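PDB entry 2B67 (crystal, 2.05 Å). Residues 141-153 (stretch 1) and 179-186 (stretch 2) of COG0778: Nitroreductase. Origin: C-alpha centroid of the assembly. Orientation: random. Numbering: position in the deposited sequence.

Stretch 1 141-153: NLVLALTDQGIGS
Stretch 2 179-186: LITVGYTD

Two backbone hydrogen bonds join Gly-152 and Gly-183, an antiparallel pair with CA atoms 5.2 Å apart: Gly-183 N donates to Gly-152 O over 3.1 Å, nearly linear, whereas Gly-152 N to Gly-183 O, at 2.8 Å, is bent to 120° and weak. Gly-152 (phi/psi -80/166) has no room for a CB, which would clash with Thr-185 OG1 and Gly-183 O; Gly-183 is almost fully extended (176/173). In the next, non-hydrogen-bonded pair (CA-CA 4.5 Å), the side chains of Ser-153 (p) and Val-182 lie on the same face of the sheet, and Ser-153 CA makes a CA-H...O contact of 2.9 Å with Thr-181 O. A water links the stretches, donating to Gln-149 O (2.7 Å) and hydrogen-bonding to Tyr-184 OH (2.7 Å).

The helix containing Asn-141 to Thr-147 runs nearly parallel to strand 179-183 (6°, axes 10.4 Å apart). Gly-150 (84/17), where a CB would jam against the preceding carbonyl, lies in the connection to Ile-151. Buried aliphatic side chains fill the gap (477 Å² buried in total): Leu-142 CD2 (t, p) meets Ile-180 CG1 (chi1 -38°, chi2 -90°) at 4.1 Å, Val-143 CG1 (m) meets Ile-180 CG2 at 4.0 Å, and Leu-146 CD1 (m, t) meets Val-182 CG2 at 3.8 Å. Ile-151 (m, t) places CG2 3.4 Å from Val-182 CG1 (t). Tyr-184 CB points away, but with chi1 -65° the side-chain end comes nearer, CE2 3.3 Å from Gly-150 O; chi2 is 93°.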

# COMPACT_ATOMS: atom_id res chain seq x y z
N ASN A 141 -2.39 1.06 6.04
CA ASN A 141 -2.55 2.00 7.17
C ASN A 141 -3.85 1.65 7.92
O ASN A 141 -3.87 1.63 9.16
CB ASN A 141 -2.55 3.46 6.66
CG ASN A 141 -1.86 4.43 7.64
OD1 ASN A 141 -1.02 4.02 8.45
ND2 ASN A 141 -2.19 5.70 7.55
N LEU A 142 -4.88 1.28 7.15
CA LEU A 142 -6.20 0.89 7.71
C LEU A 142 -6.14 -0.38 8.57
O LEU A 142 -6.69 -0.40 9.68
CB LEU A 142 -7.21 0.69 6.59
CG LEU A 142 -8.57 0.12 7.00
CD1 LEU A 142 -9.23 1.04 8.04
CD2 LEU A 142 -9.48 -0.10 5.77
N VAL A 143 -5.50 -1.43 8.07
CA VAL A 143 -5.43 -2.66 8.86
C VAL A 143 -4.59 -2.48 10.14
O VAL A 143 -4.90 -3.09 11.20
CB VAL A 143 -5.02 -3.92 8.04
CG1 VAL A 143 -6.03 -4.20 6.93
CG2 VAL A 143 -3.63 -3.83 7.52
N LEU A 144 -3.55 -1.64 10.04
CA LEU A 144 -2.74 -1.31 11.22
C LEU A 144 -3.52 -0.50 12.23
O LEU A 144 -3.45 -0.78 13.44
CB LEU A 144 -1.44 -0.57 10.82
CG LEU A 144 -0.42 -1.45 10.10
CD1 LEU A 144 0.65 -0.52 9.44
CD2 LEU A 144 0.20 -2.43 11.06
N ALA A 145 -4.29 0.47 11.73
CA ALA A 145 -5.14 1.26 12.61
C ALA A 145 -6.18 0.39 13.34
O ALA A 145 -6.43 0.57 14.52
CB ALA A 145 -5.80 2.47 11.86
N LEU A 146 -6.77 -0.57 12.64
CA LEU A 146 -7.72 -1.54 13.23
C LEU A 146 -7.04 -2.39 14.30
O LEU A 146 -7.57 -2.57 15.44
CB LEU A 146 -8.30 -2.45 12.13
CG LEU A 146 -9.33 -1.76 11.21
CD1 LEU A 146 -9.74 -2.61 9.99
CD2 LEU A 146 -10.56 -1.29 11.99
N THR A 147 -5.86 -2.89 13.93
CA THR A 147 -5.02 -3.71 14.81
C THR A 147 -4.71 -2.94 16.07
O THR A 147 -4.84 -3.48 17.16
CB THR A 147 -3.70 -4.12 14.12
OG1 THR A 147 -3.98 -4.90 12.95
CG2 THR A 147 -2.82 -4.94 15.10
N ASP A 148 -4.27 -1.69 15.92
CA ASP A 148 -4.03 -0.82 17.07
C ASP A 148 -5.22 -0.67 18.04
O ASP A 148 -5.03 -0.40 19.21
CB ASP A 148 -3.62 0.59 16.63
CG ASP A 148 -2.99 1.39 17.77
OD1 ASP A 148 -3.52 2.46 18.11
OD2 ASP A 148 -1.97 0.91 18.32
N GLN A 149 -6.44 -0.81 17.53
CA GLN A 149 -7.59 -0.77 18.38
C GLN A 149 -8.02 -2.14 18.85
O GLN A 149 -9.05 -2.26 19.46
CB GLN A 149 -8.77 -0.15 17.66
CG GLN A 149 -8.57 1.24 17.15
CD GLN A 149 -9.91 1.86 16.79
OE1 GLN A 149 -10.90 1.62 17.49
NE2 GLN A 149 -9.95 2.67 15.72
N GLY A 150 -7.24 -3.17 18.56
CA GLY A 150 -7.57 -4.54 19.01
C GLY A 150 -8.55 -5.26 18.09
O GLY A 150 -9.18 -6.26 18.48
N ILE A 151 -8.71 -4.74 16.86
CA ILE A 151 -9.68 -5.29 15.88
C ILE A 151 -8.94 -6.04 14.76
O ILE A 151 -7.97 -5.50 14.17
CB ILE A 151 -10.64 -4.19 15.35
CG1 ILE A 151 -11.36 -3.50 16.54
CG2 ILE A 151 -11.71 -4.78 14.35
CD1 ILE A 151 -12.09 -2.19 16.18
N GLY A 152 -9.37 -7.27 14.50
CA GLY A 152 -8.81 -8.14 13.46
C GLY A 152 -9.36 -7.74 12.10
O GLY A 152 -10.32 -6.94 12.04
N SER A 153 -8.75 -8.23 11.03
CA SER A 153 -9.14 -7.91 9.65
C SER A 153 -8.47 -8.87 8.71
O SER A 153 -7.49 -9.51 9.08
CB SER A 153 -8.72 -6.47 9.26
OG SER A 153 -7.33 -6.24 9.52
N LEU A 179 -11.62 -6.02 -0.62
CA LEU A 179 -12.57 -6.12 0.48
C LEU A 179 -11.75 -6.37 1.74
O LEU A 179 -10.88 -7.24 1.75
CB LEU A 179 -13.59 -7.28 0.28
CG LEU A 179 -14.41 -7.31 -1.02
CD1 LEU A 179 -15.44 -8.46 -0.99
CD2 LEU A 179 -15.12 -5.94 -1.30
N ILE A 180 -12.02 -5.62 2.79
CA ILE A 180 -11.33 -5.77 4.06
C ILE A 180 -12.38 -6.20 5.05
O ILE A 180 -13.23 -5.38 5.43
CB ILE A 180 -10.79 -4.42 4.63
CG1 ILE A 180 -10.25 -3.49 3.54
CG2 ILE A 180 -9.83 -4.69 5.79
CD1 ILE A 180 -8.88 -3.64 3.23
N THR A 181 -12.32 -7.45 5.48
CA THR A 181 -13.22 -7.90 6.53
C THR A 181 -12.76 -7.38 7.88
O THR A 181 -11.56 -7.26 8.12
CB THR A 181 -13.32 -9.42 6.59
OG1 THR A 181 -12.00 -9.98 6.68
CG2 THR A 181 -14.09 -9.95 5.31
N VAL A 182 -13.72 -7.08 8.75
CA VAL A 182 -13.39 -6.46 10.04
C VAL A 182 -14.12 -7.16 11.15
O VAL A 182 -15.33 -7.39 11.07
CB VAL A 182 -13.69 -4.95 10.04
CG1 VAL A 182 -13.18 -4.33 11.34
CG2 VAL A 182 -12.97 -4.27 8.83
N GLY A 183 -13.38 -7.56 12.18
CA GLY A 183 -14.00 -8.22 13.31
C GLY A 183 -12.98 -8.68 14.31
O GLY A 183 -11.77 -8.62 14.09
N TYR A 184 -13.49 -9.15 15.44
CA TYR A 184 -12.63 -9.72 16.46
C TYR A 184 -12.39 -11.18 16.15
O TYR A 184 -13.29 -11.88 15.67
CB TYR A 184 -13.29 -9.53 17.82
CG TYR A 184 -13.40 -8.08 18.18
CD1 TYR A 184 -14.55 -7.36 17.88
CD2 TYR A 184 -12.33 -7.42 18.79
CE1 TYR A 184 -14.66 -6.00 18.24
CE2 TYR A 184 -12.43 -6.08 19.13
CZ TYR A 184 -13.58 -5.37 18.85
OH TYR A 184 -13.68 -4.03 19.18
N THR A 185 -11.18 -11.65 16.44
CA THR A 185 -10.69 -12.96 16.02
C THR A 185 -11.01 -14.09 16.99
O THR A 185 -10.73 -13.97 18.19
CB THR A 185 -9.19 -12.95 15.91
OG1 THR A 185 -8.77 -11.77 15.21
CG2 THR A 185 -8.68 -14.24 15.22
N ASP A 186 -11.52 -15.20 16.45
CA ASP A 186 -11.90 -16.36 17.23
C ASP A 186 -10.82 -17.46 17.25
O ASP A 186 -11.10 -18.62 17.63
CB ASP A 186 -13.25 -16.91 16.75
CG ASP A 186 -13.97 -17.76 17.82
OD1 ASP A 186 -13.98 -17.36 19.03
OD2 ASP A 186 -14.51 -18.83 17.46
O HOH W 1 -11.58 -2.78 20.31